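PDB 3FI9: malate dehydrogenase from Porphyromonas gingivalis, which probably catalyses the NAD-dependent interconversion of malate and oxaloacetate. Local coordinates for residues A[275-280]-A[301-306]; A[159-164]-A[219-224]; A[26-31]-A[35-40]. All blocks are in the same frame, centred on the assembly; numbering follows the deposited sequence.

In the fold
Interaction 3 lies in the NAD-binding domain, whereas interactions 1 and 2 lie in the alpha/beta C-terminal domain. The centres of interactions 1 and 2 are about 19 Å apart, and each is about 31 Å from the centre of interaction 3. None touches another. Interactions 1 and 3 both reach the same mixed sheet and lie on opposite sides of the chain's centre, while interactions 2 and 3 both meet the second subunit. Two contacts approach His-182, the predicted proton acceptor: the side chains of Met-275 and Val-221 are about 10 Å and 9 Å from its side chain. Leu-37 in interaction 3 is about 8 Å, side chain to side chain, from Ala-16 of the predicted NAD site.

Interaction 1 of 3, residues A[275-280]-A[301-306]; sequences MAMETT and AALKES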
loop_
_atom_site.group_PDB
_atom_site.type_symbol
_atom_site.label_atom_id
_atom_site.label_comp_id
_atom_site.label_asym_id
_atom_site.label_seq_id
_atom_site.Cartn_x
_atom_site.Cartn_y
_atom_site.Cartn_z
ATOM N N MET A 275 12.460 11.286 -22.559
ATOM C CA MET A 275 11.661 12.411 -22.058
ATOM C C MET A 275 10.289 11.903 -21.646
ATOM O O MET A 275 9.819 10.943 -22.233
ATOM C CB MET A 275 11.402 13.438 -23.190
ATOM C CG MET A 275 12.505 14.432 -23.362
ATOM S SD MET A 275 12.007 15.803 -24.404
ATOM C CE MET A 275 11.486 14.945 -25.829
ATOM N N ALA A 276 9.637 12.595 -20.697
ATOM C CA ALA A 276 8.209 12.428 -20.414
ATOM C C ALA A 276 7.439 12.882 -21.647
ATOM O O ALA A 276 7.681 13.988 -22.157
ATOM C CB ALA A 276 7.772 13.284 -19.171
ATOM N N MET A 277 6.561 12.013 -22.138
ATOM C CA MET A 277 5.878 12.208 -23.401
ATOM C C MET A 277 4.413 11.818 -23.281
ATOM O O MET A 277 3.997 11.242 -22.282
ATOM C CB MET A 277 6.555 11.370 -24.500
ATOM C CG MET A 277 7.891 11.933 -25.006
ATOM S SD MET A 277 7.655 13.215 -26.336
ATOM C CE MET A 277 7.142 14.591 -25.378
ATOM N N GLU A 278 3.635 12.108 -24.311
ATOM C CA GLU A 278 2.252 11.605 -24.365
ATOM C C GLU A 278 2.253 10.177 -24.864
ATOM O O GLU A 278 2.205 9.911 -26.075
ATOM C CB GLU A 278 1.369 12.488 -25.238
ATOM C CG GLU A 278 -0.118 12.127 -25.217
ATOM C CD GLU A 278 -0.760 12.283 -23.845
ATOM O OE1 GLU A 278 -0.247 13.040 -22.994
ATOM O OE2 GLU A 278 -1.811 11.659 -23.613
ATOM N N THR A 279 2.263 9.255 -23.910
ATOM C CA THR A 279 2.537 7.867 -24.191
ATOM C C THR A 279 1.310 7.020 -23.956
ATOM O O THR A 279 0.411 7.410 -23.206
ATOM C CB THR A 279 3.635 7.353 -23.236
ATOM O OG1 THR A 279 3.481 7.968 -21.932
ATOM C CG2 THR A 279 4.995 7.674 -23.786
ATOM N N THR A 280 1.266 5.863 -24.610
ATOM C CA THR A 280 0.356 4.809 -24.205
ATOM C C THR A 280 1.185 3.542 -24.071
ATOM O O THR A 280 2.006 3.223 -24.898
ATOM C CB THR A 280 -0.928 4.629 -25.098
ATOM O OG1 THR A 280 -0.906 3.385 -25.823
ATOM C CG2 THR A 280 -1.105 5.781 -26.055
ATOM N N ALA A 301 8.119 25.119 -27.571
ATOM C CA ALA A 301 9.403 25.819 -27.300
ATOM C C ALA A 301 9.866 25.608 -25.868
ATOM O O ALA A 301 11.072 25.542 -25.573
ATOM C CB ALA A 301 9.284 27.317 -27.646
ATOM N N ALA A 302 8.913 25.542 -24.944
ATOM C CA ALA A 302 9.261 25.261 -23.566
ATOM C C ALA A 302 9.807 23.832 -23.471
ATOM O O ALA A 302 10.777 23.575 -22.751
ATOM C CB ALA A 302 8.003 25.433 -22.652
ATOM N N LEU A 303 9.174 22.921 -24.206
ATOM C CA LEU A 303 9.611 21.516 -24.308
ATOM C C LEU A 303 11.043 21.416 -24.883
ATOM O O LEU A 303 11.864 20.626 -24.409
ATOM C CB LEU A 303 8.632 20.708 -25.161
ATOM C CG LEU A 303 8.883 19.191 -25.253
ATOM C CD1 LEU A 303 8.845 18.559 -23.865
ATOM C CD2 LEU A 303 7.894 18.465 -26.160
ATOM N N LYS A 304 11.337 22.236 -25.881
ATOM C CA LYS A 304 12.689 22.292 -26.460
ATOM C C LYS A 304 13.709 22.760 -25.415
ATOM O O LYS A 304 14.805 22.212 -25.319
ATOM C CB LYS A 304 12.682 23.218 -27.692
ATOM C CG LYS A 304 14.032 23.406 -28.381
ATOM C CD LYS A 304 14.702 22.050 -28.684
ATOM C CE LYS A 304 15.926 22.240 -29.607
ATOM N NZ LYS A 304 16.573 20.949 -30.004
ATOM N N GLU A 305 13.339 23.762 -24.610
ATOM C CA GLU A 305 14.163 24.206 -23.492
ATOM C C GLU A 305 14.501 23.055 -22.525
ATOM O O GLU A 305 15.651 22.877 -22.121
ATOM C CB GLU A 305 13.373 25.240 -22.679
ATOM C CG GLU A 305 13.386 26.629 -23.199
ATOM C CD GLU A 305 14.527 27.431 -22.588
ATOM O OE1 GLU A 305 15.622 27.447 -23.198
ATOM O OE2 GLU A 305 14.326 28.064 -21.515
ATOM N N SER A 306 13.471 22.328 -22.094
ATOM C CA SER A 306 13.649 21.145 -21.256
ATOM C C SER A 306 14.554 20.107 -21.989
ATOM O O SER A 306 15.536 19.557 -21.408
ATOM C CB SER A 306 12.256 20.570 -20.922
ATOM O OG SER A 306 12.339 19.406 -20.138
#
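Leu-303 reaches from helix 297-319 to two methionines, Met-275 and Met-277, on strand 273-277, the last strand of the large mixed sheet within this chain. The contact is helix-on-sheet packing in the alpha/beta C-terminal domain of the lactate/malate dehydrogenase fold, and it is wholly apolar: the nearest backbones, at Met-275 and Ser-306, keep 9.0 Å between their CA atoms, and side chains alone bridge the gap.

Leu-303 contributes the most surface and divides it between its two methyl groups. With CG anti to the backbone N (chi1 -175°), the leucine branch projects from the helix toward the strand. CD1 meets the sulfur of Met-275, with 4.2 Å between Leu-303 CD1 and Met-275 SD. CD2 meets the terminal methyl of Met-277, with 4.0 Å between Leu-303 CD2 and Met-277 CE.

The two methionines arrive differently. Met-275 starts out toward the helix and runs extended through chi2, so that its sulfur leads. Met-277 sets off along another course and depends on its bends: a turn at chi2 (-85°) and a second at chi3 bring CE round to the leucine, whose side chain it crosses at about a right angle. Two residues apart on the strand, the methionines also pack on each other, Met-275 CE lying 4.2 Å from Met-277 SD.

Phe-270 touches both Met-275 and Leu-303, and Ile-291 touches both Met-277 and Leu-303, so each methionine-leucine pair has a further apolar neighbour in common. Val-265, on the adjoining antiparallel strand 261-267, touches both methionines. Nearly one turn along the helix from Leu-303, buried Ser-306 ties the same helix to residues that flank His-182 in sequence: its hydroxyl oxygen OG is hydrogen-bonded to Gln-185 O and Gly-181 N.

Interaction 2 of 3, residues A[159-164]-A[219-224]; sequences QSELAK and QRVVKG
Glu-161 and Arg-220 meet in a salt bridge: Arg-220 NE donates to Glu-161 OE1 over 2.8 Å, with an N-H...O angle of 154°. The carboxylate sits at the edge of the guanidinium group, and OE1 lies practically in the guanidinium plane. The nitrogen, by contrast, approaches OE1 from above the carboxylate plane, and the two flat groups are turned 58° from each other. Below the charged end, the Glu-161 chain is bent at chi2 (-65°), and its methylene packs on valine, Glu-161 CG lying 3.9 Å from Val-221 CG2.

Two waters widen the link. One donates to Glu-161 OE2 and to the backbone carbonyl Arg-220 O, at 3.1 Å from each. The other accepts from Arg-220 NH2 at 2.6 Å and donates to Glu-161 O at 2.7 Å, so the arginine engages the carboxylate directly and the backbone of its partner through water.

These bonds join helix 153-166 to the end of helix 211-222 in the alpha/beta C-terminal domain of the lactate/malate dehydrogenase fold. Three residues on from Glu-161 in the same helix, Lys-164 bonds its NZ to Glu-161 OE2 at 3.1 Å, completing a three-residue salt-bridge network in which the buried carboxylate is held by both cations; their charges would be expected to favour its ionised form.

Lys-164 NZ has a further salt bridge to Glu-52 of the second subunit, extending the network across the dimer interface. Val-221 also rests on Met-186 of strand 186-188, and its side chain is about 4 Å from that of Arg-157, a predicted substrate-binding residue.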
loop_
_atom_site.group_PDB
_atom_site.type_symbol
_atom_site.label_atom_id
_atom_site.label_comp_id
_atom_site.label_asym_id
_atom_site.label_seq_id
_atom_site.Cartn_x
_atom_site.Cartn_y
_atom_site.Cartn_z
ATOM N N GLN A 159 -2.581 18.243 -11.307
ATOM C CA GLN A 159 -4.017 18.011 -11.143
ATOM C C GLN A 159 -4.467 18.321 -9.728
ATOM O O GLN A 159 -5.469 19.026 -9.512
ATOM C CB GLN A 159 -4.402 16.572 -11.530
ATOM C CG GLN A 159 -5.932 16.315 -11.491
ATOM C CD GLN A 159 -6.281 14.840 -11.603
ATOM O OE1 GLN A 159 -5.723 14.017 -10.865
ATOM N NE2 GLN A 159 -7.205 14.495 -12.507
ATOM N N SER A 160 -3.740 17.796 -8.756
ATOM C CA SER A 160 -4.084 18.039 -7.365
ATOM C C SER A 160 -4.050 19.530 -6.985
ATOM O O SER A 160 -4.990 20.067 -6.384
ATOM C CB SER A 160 -3.131 17.255 -6.467
ATOM O OG SER A 160 -3.380 17.546 -5.098
ATOM N N GLU A 161 -2.970 20.196 -7.351
ATOM C CA GLU A 161 -2.799 21.602 -7.019
ATOM C C GLU A 161 -3.881 22.463 -7.666
ATOM O O GLU A 161 -4.414 23.339 -7.005
ATOM C CB GLU A 161 -1.378 22.097 -7.348
ATOM C CG GLU A 161 -0.221 21.423 -6.537
ATOM C CD GLU A 161 -0.264 21.704 -5.043
ATOM O OE1 GLU A 161 -0.653 22.816 -4.617
ATOM O OE2 GLU A 161 0.118 20.807 -4.276
ATOM N N LEU A 162 -4.262 22.175 -8.922
ATOM C CA LEU A 162 -5.414 22.842 -9.574
ATOM C C LEU A 162 -6.747 22.574 -8.878
ATOM O O LEU A 162 -7.552 23.510 -8.668
ATOM C CB LEU A 162 -5.514 22.466 -11.050
ATOM C CG LEU A 162 -4.507 23.206 -11.965
ATOM C CD1 LEU A 162 -4.377 22.444 -13.262
ATOM C CD2 LEU A 162 -4.968 24.667 -12.230
ATOM N N ALA A 163 -6.991 21.319 -8.501
ATOM C CA ALA A 163 -8.229 21.010 -7.792
ATOM C C ALA A 163 -8.306 21.718 -6.424
ATOM O O ALA A 163 -9.356 22.253 -6.063
ATOM C CB ALA A 163 -8.437 19.462 -7.658
ATOM N N LYS A 164 -7.189 21.791 -5.714
ATOM C CA LYS A 164 -7.140 22.541 -4.454
ATOM C C LYS A 164 -7.427 24.041 -4.631
ATOM O O LYS A 164 -8.180 24.632 -3.841
ATOM C CB LYS A 164 -5.779 22.352 -3.775
ATOM C CG LYS A 164 -5.554 20.922 -3.223
ATOM C CD LYS A 164 -4.066 20.585 -3.060
ATOM C CE LYS A 164 -3.324 21.607 -2.218
ATOM N NZ LYS A 164 -1.925 21.157 -1.923
ATOM N N GLN A 219 4.955 26.344 -9.076
ATOM C CA GLN A 219 6.080 26.144 -8.177
ATOM C C GLN A 219 5.764 25.094 -7.100
ATOM O O GLN A 219 6.668 24.376 -6.667
ATOM C CB GLN A 219 6.485 27.466 -7.538
ATOM C CG GLN A 219 7.966 27.608 -7.333
ATOM C CD GLN A 219 8.771 27.268 -8.573
ATOM O OE1 GLN A 219 9.793 26.628 -8.479
ATOM N NE2 GLN A 219 8.295 27.671 -9.735
ATOM N N ARG A 220 4.504 24.967 -6.675
ATOM C CA ARG A 220 4.178 23.911 -5.691
ATOM C C ARG A 220 4.284 22.528 -6.341
ATOM O O ARG A 220 4.540 21.545 -5.654
ATOM C CB ARG A 220 2.771 24.061 -5.088
ATOM C CG ARG A 220 2.607 25.323 -4.211
ATOM C CD ARG A 220 1.342 25.316 -3.396
ATOM N NE ARG A 220 0.149 25.517 -4.212
ATOM C CZ ARG A 220 -0.311 26.704 -4.598
ATOM N NH1 ARG A 220 0.336 27.803 -4.248
ATOM N NH2 ARG A 220 -1.409 26.795 -5.348
ATOM N N VAL A 221 4.056 22.454 -7.654
ATOM C CA VAL A 221 4.304 21.208 -8.388
ATOM C C VAL A 221 5.787 20.907 -8.484
ATOM O O VAL A 221 6.232 19.831 -8.100
ATOM C CB VAL A 221 3.640 21.253 -9.795
ATOM C CG1 VAL A 221 3.979 19.991 -10.640
ATOM C CG2 VAL A 221 2.161 21.393 -9.623
ATOM N N VAL A 222 6.566 21.885 -8.967
ATOM C CA VAL A 222 8.033 21.753 -9.021
ATOM C C VAL A 222 8.665 21.262 -7.705
ATOM O O VAL A 222 9.545 20.371 -7.701
ATOM C CB VAL A 222 8.699 23.093 -9.460
ATOM C CG1 VAL A 222 10.217 22.991 -9.322
ATOM C CG2 VAL A 222 8.271 23.476 -10.887
ATOM N N LYS A 223 8.209 21.833 -6.593
ATOM C CA LYS A 223 8.706 21.522 -5.250
ATOM C C LYS A 223 7.872 20.454 -4.540
ATOM O O LYS A 223 7.965 20.301 -3.336
ATOM C CB LYS A 223 8.680 22.771 -4.365
ATOM C CG LYS A 223 9.598 23.856 -4.869
ATOM C CD LYS A 223 11.034 23.523 -4.536
ATOM C CE LYS A 223 11.997 24.406 -5.326
ATOM N NZ LYS A 223 13.397 24.254 -4.798
ATOM N N GLY A 224 7.057 19.730 -5.300
ATOM C CA GLY A 224 6.144 18.750 -4.693
ATOM C C GLY A 224 6.845 17.673 -3.870
ATOM O O GLY A 224 6.330 17.258 -2.834
HETATM O O HOH W 1 2.640 19.168 -5.178
HETATM O O HOH W 2 -3.215 24.920 -5.169
#

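Interaction 3 of 3, residues A[26-31]-A[35-40]; sequences QTAAMM and PNLCLY
Leu-37 is the residue of 35-40 that meets helix 19-30, where Ala-28 and Ala-29 receive it. The approach to it begins at Pro-35, whose carbonyl oxygen O takes a weak bond from Leu-37 N at 3.1 Å; this closes an inverse gamma turn centred on Asn-36 and leads the chain into strand 37-40.

At Leu-37 the side chain points toward the helix; chi1 of 177° swings CG away from the backbone N, to the side of the carbonyl carbon, and the two methyls fork over consecutive alanines. Leu-37 CD1 lies 4.0 Å from Ala-28 CB, the closest approach of the contact. The other branch rests more loosely beside Ala-29, Leu-37 CD2 being 4.4 Å from Ala-29 CB and 4.3 Å from Ala-29 N. Small alanine side chains let the leucine come near the helix backbone: the CA atoms of Ala-29 and Leu-37 are 7.6 Å apart.

Beyond it, Cys-38 turns to the other face of the sheet, and Leu-39 returns to the face of Leu-37, packing on helix 44-57.

The contact closes the first beta-alpha-beta unit of the Rossmann-type NAD-binding domain, strand 10-14, helix 19-30 and strand 37-40. On the helix, Gln-26 OE1 is hydrogen-bonded to Asn-23 and Gln-238 of the second subunit. Strand 37-40 runs parallel between strands 10-14 and 65-67, with Leu-37 also on Leu-11, while helix 19-30 covers this leucine.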
loop_
_atom_site.group_PDB
_atom_site.type_symbol
_atom_site.label_atom_id
_atom_site.label_comp_id
_atom_site.label_asym_id
_atom_site.label_seq_id
_atom_site.Cartn_x
_atom_site.Cartn_y
_atom_site.Cartn_z
ATOM N N GLN A 26 3.173 -4.862 -2.319
ATOM C CA GLN A 26 1.795 -4.949 -1.831
ATOM C C GLN A 26 0.850 -4.529 -2.971
ATOM O O GLN A 26 -0.177 -5.120 -3.171
ATOM C CB GLN A 26 1.620 -4.047 -0.588
ATOM C CG GLN A 26 0.098 -4.015 -0.107
ATOM C CD GLN A 26 -0.110 -3.067 1.057
ATOM O OE1 GLN A 26 0.845 -2.615 1.700
ATOM N NE2 GLN A 26 -1.371 -2.716 1.307
ATOM N N THR A 27 1.222 -3.505 -3.736
ATOM C CA THR A 27 0.352 -3.046 -4.808
ATOM C C THR A 27 0.226 -4.070 -5.927
ATOM O O THR A 27 -0.884 -4.307 -6.474
ATOM C CB THR A 27 0.838 -1.676 -5.340
ATOM O OG1 THR A 27 0.816 -0.738 -4.252
ATOM C CG2 THR A 27 -0.066 -1.144 -6.505
ATOM N N ALA A 28 1.349 -4.657 -6.304
ATOM C CA ALA A 28 1.326 -5.663 -7.374
ATOM C C ALA A 28 0.485 -6.872 -6.963
ATOM O O ALA A 28 -0.291 -7.417 -7.764
ATOM C CB ALA A 28 2.753 -6.126 -7.667
ATOM N N ALA A 29 0.637 -7.284 -5.715
ATOM C CA ALA A 29 -0.170 -8.394 -5.199
ATOM C C ALA A 29 -1.652 -8.043 -5.154
ATOM O O ALA A 29 -2.489 -8.841 -5.564
ATOM C CB ALA A 29 0.353 -8.824 -3.801
ATOM N N MET A 30 -2.012 -6.852 -4.656
ATOM C CA MET A 30 -3.428 -6.491 -4.654
ATOM C C MET A 30 -4.026 -6.485 -6.044
ATOM O O MET A 30 -5.198 -6.853 -6.244
ATOM C CB MET A 30 -3.646 -5.083 -4.037
ATOM C CG MET A 30 -3.425 -5.023 -2.528
ATOM S SD MET A 30 -3.490 -3.360 -1.741
ATOM C CE MET A 30 -5.279 -3.034 -2.113
ATOM N N MET A 31 -3.244 -5.987 -7.010
ATOM C CA MET A 31 -3.734 -5.857 -8.385
ATOM C C MET A 31 -3.816 -7.232 -9.097
ATOM O O MET A 31 -4.251 -7.306 -10.223
ATOM C CB MET A 31 -2.835 -4.917 -9.204
ATOM C CG MET A 31 -3.052 -3.407 -8.917
ATOM S SD MET A 31 -1.973 -2.380 -10.035
ATOM C CE MET A 31 -2.402 -0.755 -9.379
ATOM N N PRO A 35 0.860 -14.327 -9.986
ATOM C CA PRO A 35 1.195 -15.013 -8.745
ATOM C C PRO A 35 2.714 -15.102 -8.540
ATOM O O PRO A 35 3.202 -15.233 -7.399
ATOM C CB PRO A 35 0.583 -16.419 -8.926
ATOM C CG PRO A 35 0.239 -16.538 -10.433
ATOM C CD PRO A 35 0.379 -15.217 -11.082
ATOM N N ASN A 36 3.467 -14.991 -9.635
ATOM C CA ASN A 36 4.910 -15.164 -9.554
ATOM C C ASN A 36 5.577 -13.808 -9.379
ATOM O O ASN A 36 6.104 -13.201 -10.311
ATOM C CB ASN A 36 5.381 -15.946 -10.775
ATOM C CG ASN A 36 4.740 -17.339 -10.794
ATOM O OD1 ASN A 36 4.904 -18.093 -9.833
ATOM N ND2 ASN A 36 3.937 -17.641 -11.822
ATOM N N LEU A 37 5.476 -13.316 -8.160
ATOM C CA LEU A 37 6.014 -12.000 -7.825
ATOM C C LEU A 37 7.314 -12.217 -7.080
ATOM O O LEU A 37 7.354 -12.905 -6.062
ATOM C CB LEU A 37 4.994 -11.270 -6.939
ATOM C CG LEU A 37 5.413 -9.896 -6.438
ATOM C CD1 LEU A 37 5.493 -8.999 -7.624
ATOM C CD2 LEU A 37 4.405 -9.356 -5.349
ATOM N N CYS A 38 8.401 -11.651 -7.604
ATOM C CA CYS A 38 9.722 -11.874 -7.039
ATOM C C CYS A 38 10.338 -10.572 -6.546
ATOM O O CYS A 38 10.361 -9.566 -7.281
ATOM C CB CYS A 38 10.612 -12.559 -8.086
ATOM S SG CYS A 38 12.325 -12.754 -7.598
ATOM N N LEU A 39 10.796 -10.586 -5.292
ATOM C CA LEU A 39 11.322 -9.392 -4.646
ATOM C C LEU A 39 12.836 -9.499 -4.538
ATOM O O LEU A 39 13.373 -10.479 -3.952
ATOM C CB LEU A 39 10.680 -9.213 -3.281
ATOM C CG LEU A 39 9.146 -9.218 -3.203
ATOM C CD1 LEU A 39 8.770 -8.754 -1.791
ATOM C CD2 LEU A 39 8.578 -8.267 -4.281
ATOM N N TYR A 40 13.544 -8.509 -5.104
ATOM C CA TYR A 40 15.008 -8.538 -5.066
ATOM C C TYR A 40 15.539 -7.291 -4.336
ATOM O O TYR A 40 15.060 -6.180 -4.589
ATOM C CB TYR A 40 15.621 -8.631 -6.483
ATOM C CG TYR A 40 17.093 -8.225 -6.460
ATOM C CD1 TYR A 40 18.084 -9.142 -6.097
ATOM C CD2 TYR A 40 17.478 -6.923 -6.739
ATOM C CE1 TYR A 40 19.421 -8.784 -6.056
ATOM C CE2 TYR A 40 18.820 -6.532 -6.678
ATOM C CZ TYR A 40 19.788 -7.467 -6.315
ATOM O OH TYR A 40 21.108 -7.068 -6.253
#